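Intron-associated endonuclease 1 (Enterobacteria phage T4, PDB 1MK0) probably cleaves DNA as a GIY-YIG intron-homing endonuclease of phage T4, here represented by its catalytic domain carrying one engineered substitution. Local coordinates at residues A[6-11]-A[54-59]; A[13-18]-A[85-90]. The protein carries 1 engineered substitution. All blocks are in the same frame, centred on the assembly; numbering follows the deposited sequence.

Interaction 1 (A[6-11]-A[54-59])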
loop_
_atom_site.group_PDB
_atom_site.type_symbol
_atom_site.label_atom_id
_atom_site.label_comp_id
_atom_site.label_asym_id
_atom_site.label_seq_id
_atom_site.Cartn_x
_atom_site.Cartn_y
_atom_site.Cartn_z
ATOM N N TYR A 6 0.736 5.503 3.297
ATOM C CA TYR A 6 2.023 5.154 2.717
ATOM C C TYR A 6 1.873 4.647 1.292
ATOM O O TYR A 6 0.766 4.401 0.817
ATOM C CB TYR A 6 2.683 4.063 3.565
ATOM C CG TYR A 6 1.892 2.773 3.581
ATOM C CD1 TYR A 6 1.988 1.858 2.529
ATOM C CD2 TYR A 6 1.000 2.496 4.613
ATOM C CE1 TYR A 6 1.214 0.706 2.505
ATOM C CE2 TYR A 6 0.218 1.348 4.598
ATOM C CZ TYR A 6 0.329 0.459 3.541
ATOM O OH TYR A 6 -0.456 -0.660 3.515
ATOM N N GLN A 7 3.003 4.497 0.612
ATOM C CA GLN A 7 3.006 3.955 -0.735
ATOM C C GLN A 7 4.080 2.876 -0.797
ATOM O O GLN A 7 5.101 2.958 -0.107
ATOM C CB GLN A 7 3.310 5.038 -1.782
ATOM C CG GLN A 7 4.713 5.632 -1.696
ATOM C CD GLN A 7 5.032 6.583 -2.841
ATOM O OE1 GLN A 7 6.087 7.221 -2.856
ATOM N NE2 GLN A 7 4.129 6.677 -3.807
ATOM N N ILE A 8 3.817 1.840 -1.587
ATOM C CA ILE A 8 4.770 0.759 -1.808
ATOM C C ILE A 8 4.991 0.868 -3.307
ATOM O O ILE A 8 4.077 0.623 -4.091
ATOM C CB ILE A 8 4.180 -0.624 -1.456
ATOM C CG1 ILE A 8 3.874 -0.685 0.044
ATOM C CG2 ILE A 8 5.172 -1.727 -1.842
ATOM C CD1 ILE A 8 3.279 -2.001 0.508
ATOM N N LYS A 9 6.196 1.265 -3.705
ATOM C CA LYS A 9 6.496 1.467 -5.117
ATOM C C LYS A 9 7.439 0.447 -5.742
ATOM O O LYS A 9 8.496 0.133 -5.195
ATOM C CB LYS A 9 7.063 2.880 -5.311
ATOM C CG LYS A 9 7.417 3.229 -6.751
ATOM C CD LYS A 9 7.728 4.718 -6.909
ATOM C CE LYS A 9 8.916 5.148 -6.063
ATOM N NZ LYS A 9 9.266 6.584 -6.270
ATOM N N ASN A 10 7.038 -0.069 -6.897
ATOM C CA ASN A 10 7.846 -1.035 -7.626
ATOM C C ASN A 10 8.965 -0.223 -8.283
ATOM O O ASN A 10 8.694 0.673 -9.082
ATOM C CB ASN A 10 6.988 -1.719 -8.689
ATOM C CG ASN A 10 7.723 -2.830 -9.409
ATOM O OD1 ASN A 10 8.885 -2.681 -9.780
ATOM N ND2 ASN A 10 7.044 -3.949 -9.618
ATOM N N THR A 11 10.213 -0.525 -7.942
ATOM C CA THR A 11 11.345 0.217 -8.495
ATOM C C THR A 11 11.631 -0.079 -9.964
ATOM O O THR A 11 12.456 0.595 -10.587
ATOM C CB THR A 11 12.633 -0.033 -7.679
ATOM O OG1 THR A 11 12.985 -1.420 -7.737
ATOM C CG2 THR A 11 12.425 0.370 -6.228
ATOM N N ASN A 54 10.724 -9.043 -3.861
ATOM C CA ASN A 54 10.707 -7.697 -3.296
ATOM C C ASN A 54 11.607 -6.664 -3.963
ATOM O O ASN A 54 12.728 -6.416 -3.514
ATOM C CB ASN A 54 11.019 -7.750 -1.801
ATOM C CG ASN A 54 10.772 -6.419 -1.105
ATOM O OD1 ASN A 54 10.912 -6.311 0.114
ATOM N ND2 ASN A 54 10.403 -5.404 -1.877
ATOM N N VAL A 55 11.099 -6.058 -5.031
ATOM C CA VAL A 55 11.815 -5.015 -5.754
ATOM C C VAL A 55 11.120 -3.695 -5.425
ATOM O O VAL A 55 11.188 -2.737 -6.191
ATOM C CB VAL A 55 11.758 -5.243 -7.286
ATOM C CG1 VAL A 55 12.576 -6.470 -7.653
ATOM C CG2 VAL A 55 10.313 -5.418 -7.742
ATOM N N PHE A 56 10.460 -3.655 -4.270
ATOM C CA PHE A 56 9.717 -2.469 -3.857
ATOM C C PHE A 56 10.405 -1.563 -2.848
ATOM O O PHE A 56 11.312 -1.977 -2.124
ATOM C CB PHE A 56 8.355 -2.881 -3.288
ATOM C CG PHE A 56 7.540 -3.725 -4.222
ATOM C CD1 PHE A 56 7.758 -5.095 -4.311
ATOM C CD2 PHE A 56 6.580 -3.145 -5.045
ATOM C CE1 PHE A 56 7.033 -5.878 -5.209
ATOM C CE2 PHE A 56 5.851 -3.920 -5.945
ATOM C CZ PHE A 56 6.080 -5.288 -6.028
ATOM N N GLU A 57 9.939 -0.316 -2.818
ATOM C CA GLU A 57 10.419 0.709 -1.901
ATOM C C GLU A 57 9.204 1.264 -1.170
ATOM O O GLU A 57 8.240 1.696 -1.802
ATOM C CB GLU A 57 11.095 1.853 -2.654
ATOM C CG GLU A 57 12.563 1.652 -2.949
ATOM C CD GLU A 57 13.204 2.905 -3.519
ATOM O OE1 GLU A 57 13.109 3.970 -2.869
ATOM O OE2 GLU A 57 13.802 2.829 -4.612
ATOM N N CYS A 58 9.253 1.249 0.157
ATOM C CA CYS A 58 8.154 1.758 0.966
ATOM C C CYS A 58 8.483 3.152 1.482
ATOM O O CYS A 58 9.583 3.393 1.978
ATOM C CB CYS A 58 7.898 0.831 2.158
ATOM S SG CYS A 58 7.431 -0.863 1.729
ATOM N N SER A 59 7.532 4.073 1.360
ATOM C CA SER A 59 7.735 5.431 1.849
ATOM C C SER A 59 6.437 5.984 2.422
ATOM O O SER A 59 5.348 5.537 2.067
ATOM C CB SER A 59 8.253 6.343 0.731
ATOM O OG SER A 59 7.364 6.391 -0.366
#

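Interaction 2 (A[13-18]-A[85-90])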
loop_
_atom_site.group_PDB
_atom_site.type_symbol
_atom_site.label_atom_id
_atom_site.label_comp_id
_atom_site.label_asym_id
_atom_site.label_seq_id
_atom_site.Cartn_x
_atom_site.Cartn_y
_atom_site.Cartn_z
ATOM N N ASN A 13 9.048 -0.299 -12.411
ATOM C CA ASN A 13 8.091 0.408 -13.261
ATOM C C ASN A 13 7.406 1.611 -12.609
ATOM O O ASN A 13 6.546 2.242 -13.216
ATOM C CB ASN A 13 7.019 -0.567 -13.742
ATOM C CG ASN A 13 6.368 -1.312 -12.599
ATOM O OD1 ASN A 13 6.109 -0.736 -11.543
ATOM N ND2 ASN A 13 6.096 -2.593 -12.805
ATOM N N ASN A 14 7.781 1.914 -11.372
ATOM C CA ASN A 14 7.218 3.044 -10.640
ATOM C C ASN A 14 5.737 2.944 -10.271
ATOM O O ASN A 14 5.141 3.933 -9.837
ATOM C CB ASN A 14 7.460 4.343 -11.412
ATOM C CG ASN A 14 8.931 4.659 -11.560
ATOM O OD1 ASN A 14 9.664 4.722 -10.574
ATOM N ND2 ASN A 14 9.373 4.859 -12.795
ATOM N N LYS A 15 5.137 1.769 -10.446
ATOM C CA LYS A 15 3.734 1.589 -10.077
ATOM C C LYS A 15 3.678 1.526 -8.553
ATOM O O LYS A 15 4.604 1.028 -7.917
ATOM C CB LYS A 15 3.175 0.294 -10.671
ATOM C CG LYS A 15 2.982 0.335 -12.178
ATOM C CD LYS A 15 2.435 -0.988 -12.689
ATOM C CE LYS A 15 2.249 -0.968 -14.200
ATOM N NZ LYS A 15 1.267 0.066 -14.627
ATOM N N VAL A 16 2.599 2.027 -7.962
ATOM C CA VAL A 16 2.496 2.019 -6.507
ATOM C C VAL A 16 1.222 1.422 -5.929
ATOM O O VAL A 16 0.205 1.277 -6.606
ATOM C CB VAL A 16 2.618 3.447 -5.914
ATOM C CG1 VAL A 16 3.854 4.145 -6.456
ATOM C CG2 VAL A 16 1.360 4.245 -6.220
ATOM N N TYR A 17 1.313 1.085 -4.649
ATOM C CA TYR A 17 0.209 0.553 -3.870
ATOM C C TYR A 17 0.081 1.567 -2.737
ATOM O O TYR A 17 1.062 1.852 -2.050
ATOM C CB TYR A 17 0.575 -0.811 -3.282
ATOM C CG TYR A 17 -0.477 -1.391 -2.362
ATOM C CD1 TYR A 17 -1.524 -2.158 -2.867
ATOM C CD2 TYR A 17 -0.424 -1.175 -0.981
ATOM C CE1 TYR A 17 -2.494 -2.703 -2.024
ATOM C CE2 TYR A 17 -1.395 -1.715 -0.126
ATOM C CZ TYR A 17 -2.424 -2.479 -0.658
ATOM O OH TYR A 17 -3.377 -3.039 0.166
ATOM N N VAL A 18 -1.109 2.128 -2.561
ATOM C CA VAL A 18 -1.345 3.098 -1.497
ATOM C C VAL A 18 -2.104 2.422 -0.362
ATOM O O VAL A 18 -3.073 1.711 -0.594
ATOM C CB VAL A 18 -2.174 4.299 -2.005
ATOM C CG1 VAL A 18 -2.560 5.199 -0.830
ATOM C CG2 VAL A 18 -1.372 5.090 -3.035
ATOM N N LYS A 85 -5.075 2.718 -8.971
ATOM C CA LYS A 85 -5.997 1.632 -9.291
ATOM C C LYS A 85 -5.759 1.280 -10.758
ATOM O O LYS A 85 -5.390 0.155 -11.093
ATOM C CB LYS A 85 -7.444 2.072 -9.057
ATOM C CG LYS A 85 -7.760 2.300 -7.583
ATOM C CD LYS A 85 -8.973 3.192 -7.370
ATOM C CE LYS A 85 -10.252 2.554 -7.851
ATOM N NZ LYS A 85 -11.424 3.399 -7.493
ATOM N N ILE A 86 -5.940 2.261 -11.632
ATOM C CA ILE A 86 -5.730 2.055 -13.058
ATOM C C ILE A 86 -4.262 1.762 -13.375
ATOM O O ILE A 86 -3.959 0.865 -14.164
ATOM C CB ILE A 86 -6.177 3.300 -13.856
ATOM C CG1 ILE A 86 -7.689 3.472 -13.726
ATOM C CG2 ILE A 86 -5.757 3.178 -15.317
ATOM C CD1 ILE A 86 -8.210 4.762 -14.335
ATOM N N ASN A 87 -3.358 2.510 -12.748
ATOM C CA ASN A 87 -1.927 2.353 -12.990
ATOM C C ASN A 87 -1.144 1.930 -11.752
ATOM O O ASN A 87 0.041 2.237 -11.622
ATOM C CB ASN A 87 -1.356 3.668 -13.538
ATOM C CG ASN A 87 0.115 3.564 -13.899
ATOM O OD1 ASN A 87 0.515 2.684 -14.660
ATOM N ND2 ASN A 87 0.926 4.468 -13.356
ATOM N N GLY A 88 -1.799 1.217 -10.847
ATOM C CA GLY A 88 -1.123 0.787 -9.639
ATOM C C GLY A 88 -1.571 -0.574 -9.154
ATOM O O GLY A 88 -2.163 -1.350 -9.906
ATOM N N TYR A 89 -1.314 -0.855 -7.880
ATOM C CA TYR A 89 -1.662 -2.148 -7.314
ATOM C C TYR A 89 -2.920 -2.192 -6.454
ATOM O O TYR A 89 -3.285 -3.255 -5.963
ATOM C CB TYR A 89 -0.473 -2.689 -6.516
ATOM C CG TYR A 89 0.767 -2.864 -7.359
ATOM C CD1 TYR A 89 1.872 -2.032 -7.190
ATOM C CD2 TYR A 89 0.823 -3.841 -8.354
ATOM C CE1 TYR A 89 3.000 -2.167 -7.989
ATOM C CE2 TYR A 89 1.950 -3.983 -9.159
ATOM C CZ TYR A 89 3.032 -3.142 -8.970
ATOM O OH TYR A 89 4.147 -3.271 -9.766
ATOM N N ASN A 90 -3.583 -1.055 -6.259
ATOM C CA ASN A 90 -4.806 -1.053 -5.462
ATOM C C ASN A 90 -5.945 -1.630 -6.289
ATOM O O ASN A 90 -6.087 -1.302 -7.466
ATOM C CB ASN A 90 -5.162 0.365 -5.015
ATOM C CG ASN A 90 -4.212 0.891 -3.966
ATOM O OD1 ASN A 90 -3.197 1.511 -4.285
ATOM N ND2 ASN A 90 -4.527 0.631 -2.704
HETATM O O HOH W 1 3.870 -4.747 -12.054
HETATM O O HOH W 2 4.221 3.511 -13.485
HETATM O O HOH W 3 0.861 3.634 -9.648
#

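Interaction 1 (A[6-11]-A[54-59])
The carbonyl oxygen of Val55 is gripped twice by Thr11, once by the backbone and once by the side chain. Thr11 N lies 3.0 Å from Val55 O, in the carbonyl plane, whereas Thr11 OG1 donates to Val55 O over 2.7 Å from above that plane. A chi1 of 62°, which sets OG1 in the crowded position between the backbone N and the carbonyl carbon, brings the hydroxyl there. This pair of hydrogen bonds to one acceptor closes the end of an antiparallel ladder: strand 4-10, central in the three-stranded sheet of the GIY-YIG domain, pairs here with the outer strand 56-63, their local axes running at 159°. Gln7 with Ser59 and Lys9 with Glu57 are the hydrogen-bonded pairs; Ile8 with Cys58 and Asn10 with Phe56 are the non-hydrogen-bonded ones. The straightest rung is Lys9 N to Glu57 O, almost perfectly linear at the hydrogen. Between rungs, Phe56 CA approaches Lys9 O to 3.2 Å as a CA-H...O contact. The face carrying Ile8, Asn10, Phe56 and Cys58 is packed by helices 24-37 and 43-52. On it Ile8 CG2, anti to its own backbone N, touches Phe56 CB at 3.7 Å, and Ile8 CG1 meets Cys58 SG. The Phe56 ring crosses Asn10 obliquely, ring and amide planes 64° apart, with CE2 3.7 Å from Asn10 CB; the amide itself is held at OD1 by Leu12 N. The other face is more polar. There the Lys9 and Glu57 side chains do not bring their charged atoms into contact, and the Glu57 chain instead crosses Thr11 at about a right angle, with Glu57 OE2 3.2 Å from Thr11 CG2.

Interaction 2 (A[13-18]-A[85-90])
One face of the Tyr17 ring carries the Asn90 amide, ND2 lying 4.0 Å above the ring plane toward its rim, with the two planes only 9° apart; Tyr89 O sits at the edge of the same ring. The Tyr89 ring has Lys15 O and Tyr17 N near its plane at the edge, and its CE1 touches Lys15 CB at 3.6 Å. Asn90 joins the loop after helix 68-81 to the start of strand 16-21 by imitating a strand: its OD1 accepts from Val18 N at 2.8 Å, along a straight line (178° at the hydrogen), while ND2 donates to Val18 O at 2.8 Å. Both bonds lie on lone pairs, so the amide cannot turn without losing them. Tyr89 N adds a backbone bond to Val16 O, and a water bridges Val16 N and Asn87 O. Farther out, the Lys15 chain, bent at chi4 (-62°), puts NZ 2.7 Å from Asn87 OD1, above the carbonyl plane. Asn13 OD1 closes an Asx turn onto Lys15 N. The contact thus rests on neutral amides and backbone groups, and the Lys15 ammonium, probably charged, meets a carbonyl dipole and not a carboxylate.

How the interactions relate
The two contacts lie about 10 Å apart, centre to centre, and meet along the middle of the sheet. Strands 4-10 and 16-21, consecutive in the chain, are joined by probable hydrogen bonds from Ile8 N to Tyr17 O (2.8 Å) and from Asn10 N to Lys15 O (2.9 Å), so interaction 1 lies on one side of strand 4-10 and interaction 2 extends from strand 16-21 on the other. A side-chain bond, Asn10 ND2 with Tyr89 OH, links them as well. Tyr17 OH hydrogen-bonds a bound citrate, probably from the crystallisation liquor, and Tyr6 OH, whose main partner is His31 NE2, reaches it with a weak bond; these tyrosines belong to the GIY-YIG strands, and the citrate may mark the active-site surface.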